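PDB 5GUF: CDP-archaeol synthase from Aeropyrum pernix K1, which probably catalyses the formation of CDP-archaeol from CTP and digeranylgeranylglyceryl phosphate, a late step in the synthesis of archaeal membrane lipids. Local coordinates for residues A[24-29]-A[66-71]; A[86-91]-A[137-142]. All coordinates share one frame; numbering follows the deposited sequence.

In the fold
Contact 1 pairs helices 14-29 and 59-80, and contact 2 follows it in series along the chain, tying helix 84-109 to the turn that leads from helix 121-136 into strand 140-141. Their centres lie about 14 Å apart, and the two meet where helix 59-80 packs on the next helix in sequence: F66 CE1 is 3.6 Å from P90 O, and S70 OG is 3.9 Å from P90 CB. Contact 1 is set among helices predicted to cross the membrane, near the helix ends that run into the CTP pocket. Contact 2 lies further from the centre of the chain, near a bound magnesium ion and the small parallel sheet of strands 10-11 and 140-141.

Contact 1 (A[24-29]-A[66-71]); sequences AMIANA and FAAGSA
I26 and A68 meet through methyl groups, and A27 lies against the bare backbone of G69, where two nearly antiparallel helices, both predicted to span the membrane, come close together. The segment axes approach to 7.6 Å with their directions at 156°, and the CA atoms of A27 and G69 are 4.7 Å apart. The absence of a side chain at G69 is consistent with this closeness. The A27 methyl is 4.4 Å from G69 CA, and a CB modelled on G69 would come within 3.3 Å of A27 CB, which is tight. A93 of helix 84-109 also touches A27, so this methyl sits among three helices.

On the flank, I26 uses one branch of its side chain. CG2 stands anti to the backbone N and carries the contact, reaching A68 CB at 3.7 Å and passing close to the A68 carbonyl oxygen as well. The other branch, CG1, lies beside the backbone N (chi1 -79°) and makes no close approach to residues 66-71.

S70 is turned back along its own helix. Its chi1 of -51° brings OG to the carbonyl of the preceding turn, where it donates to F66 O at 2.8 Å from above the carbonyl plane, while S70 N reaches the same oxygen from the opposite face; two donors thus grip one carbonyl. The same OG lies 4.0 Å above the centre of the F66 ring, which extends from its helix to touch P90 and L94 of helix 84-109.

The methyls of I26 and A68 touch, and A27 CB lies against the CA of G69, by dispersion alone, while the serine hydroxyl is satisfied within its own helix. The chemistry therefore implies an association by close fit instead of polar bonds across the interface, as suits helices in a membrane. The A27 side chain lies about 9 Å from the bound CTP, and helix 59-80 carries pocket residues G61 and L62.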
# COMPACT_ATOMS: atom_id res chain seq x y z
N ALA A 24 9.85 -8.38 -13.88
CA ALA A 24 9.46 -8.57 -12.49
C ALA A 24 8.04 -9.13 -12.38
O ALA A 24 7.79 -10.06 -11.61
CB ALA A 24 9.58 -7.25 -11.73
N MET A 25 7.11 -8.54 -13.12
CA MET A 25 5.74 -9.05 -13.18
C MET A 25 5.73 -10.52 -13.57
O MET A 25 5.00 -11.33 -12.99
CB MET A 25 4.92 -8.24 -14.18
CG MET A 25 4.50 -6.87 -13.69
SD MET A 25 3.53 -5.97 -14.92
CE MET A 25 4.79 -4.98 -15.70
N ILE A 26 6.55 -10.89 -14.56
CA ILE A 26 6.61 -12.27 -15.01
C ILE A 26 7.32 -13.14 -13.98
O ILE A 26 6.91 -14.28 -13.74
CB ILE A 26 7.25 -12.34 -16.40
CG1 ILE A 26 6.20 -11.95 -17.44
CG2 ILE A 26 7.74 -13.75 -16.68
CD1 ILE A 26 6.76 -11.53 -18.76
N ALA A 27 8.37 -12.62 -13.35
CA ALA A 27 9.00 -13.37 -12.27
C ALA A 27 8.02 -13.59 -11.12
O ALA A 27 8.00 -14.67 -10.52
CB ALA A 27 10.25 -12.64 -11.77
N ASN A 28 7.19 -12.60 -10.83
CA ASN A 28 6.27 -12.71 -9.70
C ASN A 28 5.12 -13.66 -9.99
O ASN A 28 4.59 -14.28 -9.06
CB ASN A 28 5.73 -11.33 -9.34
CG ASN A 28 4.70 -11.38 -8.26
OD1 ASN A 28 4.98 -11.83 -7.15
ND2 ASN A 28 3.49 -10.94 -8.58
N ALA A 29 4.71 -13.78 -11.26
CA ALA A 29 3.52 -14.56 -11.62
C ALA A 29 3.83 -16.02 -11.91
O ALA A 29 2.94 -16.86 -11.78
CB ALA A 29 2.85 -13.94 -12.85
N PHE A 66 12.95 -16.82 -11.57
CA PHE A 66 14.19 -16.23 -12.04
C PHE A 66 14.41 -16.54 -13.52
O PHE A 66 14.72 -15.65 -14.31
CB PHE A 66 15.33 -16.76 -11.19
CG PHE A 66 16.66 -16.21 -11.54
CD1 PHE A 66 16.89 -14.84 -11.46
CD2 PHE A 66 17.67 -17.04 -11.96
CE1 PHE A 66 18.12 -14.32 -11.80
CE2 PHE A 66 18.91 -16.53 -12.30
CZ PHE A 66 19.14 -15.16 -12.21
N ALA A 67 14.28 -17.81 -13.90
CA ALA A 67 14.37 -18.20 -15.30
C ALA A 67 13.40 -17.40 -16.16
O ALA A 67 13.79 -16.85 -17.19
CB ALA A 67 14.10 -19.70 -15.44
N ALA A 68 12.15 -17.30 -15.73
CA ALA A 68 11.13 -16.61 -16.51
C ALA A 68 11.46 -15.13 -16.66
O ALA A 68 11.29 -14.54 -17.74
CB ALA A 68 9.76 -16.78 -15.86
N GLY A 69 11.92 -14.50 -15.57
CA GLY A 69 12.26 -13.10 -15.61
C GLY A 69 13.45 -12.82 -16.50
O GLY A 69 13.48 -11.82 -17.22
N SER A 70 14.44 -13.71 -16.47
CA SER A 70 15.57 -13.59 -17.39
C SER A 70 15.12 -13.71 -18.84
O SER A 70 15.50 -12.90 -19.69
CB SER A 70 16.62 -14.64 -17.06
OG SER A 70 16.93 -14.58 -15.67
N ALA A 71 14.29 -14.72 -19.14
CA ALA A 71 13.81 -14.87 -20.51
C ALA A 71 13.05 -13.62 -20.95
O ALA A 71 13.27 -13.11 -22.05
CB ALA A 71 12.94 -16.12 -20.65

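Contact 2 (A[86-91]-A[137-142])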
# COMPACT_ATOMS: atom_id res chain seq x y z
N ALA A 86 18.62 -6.88 -21.06
CA ALA A 86 18.90 -8.30 -20.90
C ALA A 86 19.84 -8.55 -19.75
O ALA A 86 19.82 -9.64 -19.17
CB ALA A 86 19.47 -8.89 -22.19
N VAL A 87 20.67 -7.58 -19.41
CA VAL A 87 21.59 -7.70 -18.29
C VAL A 87 20.92 -7.34 -16.97
O VAL A 87 21.17 -7.97 -15.95
CB VAL A 87 22.82 -6.81 -18.57
CG1 VAL A 87 23.73 -6.71 -17.33
CG2 VAL A 87 23.57 -7.33 -19.78
N HIS A 88 20.04 -6.33 -16.99
CA HIS A 88 19.41 -5.83 -15.77
C HIS A 88 18.23 -6.69 -15.31
O HIS A 88 17.97 -6.80 -14.10
CB HIS A 88 18.91 -4.41 -15.99
CG HIS A 88 20.01 -3.40 -16.11
ND1 HIS A 88 19.80 -2.14 -16.62
CD2 HIS A 88 21.32 -3.47 -15.77
CE1 HIS A 88 20.94 -1.47 -16.60
NE2 HIS A 88 21.87 -2.25 -16.08
N SER A 89 17.49 -7.28 -16.26
CA SER A 89 16.24 -7.95 -15.91
C SER A 89 16.45 -9.12 -14.96
O SER A 89 15.58 -9.34 -14.09
CB SER A 89 15.51 -8.40 -17.17
OG SER A 89 15.10 -7.28 -17.95
N PRO A 90 17.53 -9.91 -15.04
CA PRO A 90 17.75 -10.92 -13.99
C PRO A 90 17.84 -10.32 -12.59
O PRO A 90 17.19 -10.84 -11.67
CB PRO A 90 19.08 -11.59 -14.42
CG PRO A 90 19.14 -11.38 -15.91
CD PRO A 90 18.53 -10.02 -16.13
N ALA A 91 18.62 -9.25 -12.41
CA ALA A 91 18.70 -8.62 -11.09
C ALA A 91 17.33 -8.09 -10.65
O ALA A 91 16.96 -8.24 -9.48
CB ALA A 91 19.73 -7.49 -11.10
N LEU A 137 20.34 -0.10 -9.56
CA LEU A 137 21.04 -0.27 -10.82
C LEU A 137 21.38 1.05 -11.49
O LEU A 137 22.15 1.06 -12.45
CB LEU A 137 20.20 -1.12 -11.79
CG LEU A 137 20.09 -2.63 -11.52
CD1 LEU A 137 19.18 -3.27 -12.55
CD2 LEU A 137 21.46 -3.33 -11.52
N GLY A 138 20.82 2.17 -11.02
CA GLY A 138 21.09 3.45 -11.63
C GLY A 138 19.91 4.12 -12.30
O GLY A 138 20.09 5.21 -12.85
N TYR A 139 18.73 3.51 -12.30
CA TYR A 139 17.54 4.14 -12.87
C TYR A 139 16.98 5.20 -11.93
O TYR A 139 16.92 5.01 -10.71
CB TYR A 139 16.45 3.09 -13.15
CG TYR A 139 16.79 2.14 -14.28
CD1 TYR A 139 16.49 2.46 -15.59
CD2 TYR A 139 17.44 0.94 -14.02
CE1 TYR A 139 16.81 1.60 -16.63
CE2 TYR A 139 17.77 0.10 -15.04
CZ TYR A 139 17.46 0.43 -16.33
OH TYR A 139 17.80 -0.44 -17.33
N THR A 140 16.51 6.30 -12.50
CA THR A 140 15.77 7.29 -11.74
C THR A 140 14.31 7.22 -12.16
O THR A 140 14.01 7.29 -13.36
CB THR A 140 16.33 8.70 -11.94
OG1 THR A 140 17.59 8.80 -11.28
CG2 THR A 140 15.36 9.77 -11.39
N TRP A 141 13.41 7.09 -11.19
CA TRP A 141 11.98 7.12 -11.44
C TRP A 141 11.44 8.51 -11.12
O TRP A 141 11.89 9.13 -10.16
CB TRP A 141 11.25 6.08 -10.59
CG TRP A 141 11.47 4.67 -11.04
CD1 TRP A 141 12.65 3.98 -11.01
CD2 TRP A 141 10.51 3.79 -11.61
NE1 TRP A 141 12.47 2.73 -11.53
CE2 TRP A 141 11.16 2.58 -11.90
CE3 TRP A 141 9.14 3.90 -11.89
CZ2 TRP A 141 10.51 1.48 -12.45
CZ3 TRP A 141 8.49 2.80 -12.44
CH2 TRP A 141 9.17 1.61 -12.71
N THR A 142 10.51 8.98 -11.91
CA THR A 142 9.73 10.07 -11.35
C THR A 142 8.71 9.52 -10.36
O THR A 142 8.21 8.39 -10.53
CB THR A 142 9.01 10.87 -12.43
OG1 THR A 142 8.05 10.03 -13.07
CG2 THR A 142 10.01 11.39 -13.47
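H88 and Y139 join helix 84-109 to the chain leaving helix 121-136, which ends in a Schellman motif with G138 at positive phi before entering strand 140-141 of a two-stranded parallel sheet. H88 ND1 and Y139 OH are hydrogen-bonded at 2.7 Å (angle 152°); either may donate. With CG anti to the carbonyl carbon (chi1 -70°), the H88 imidazole is carried to the tyrosine hydroxyl, which meets it at its edge, in the ring plane, and the two rings stand at 83°. L137 runs alongside H88, its chain pointing the other way, with CD1 3.6 Å from H88 CB and 3.7 Å from H88 CG; the same methyl touches A91 CB one helical turn on. Replacing H88 by an alanine removes the imidazole, which is likely to leave the Y139 hydroxyl without this partner and a gap where the ring met L137 CD1.

Further out, the W9 ring, L20 and I11 position Y139. T140 and T142 bond through their backbones to the chain around strand 10-11, close to the magnesium-binding D8, R10, D12 and E16. Between them W141 packs against helices 14-29 and 121-136, its NE1 hydrogen-bonded to S134 OG.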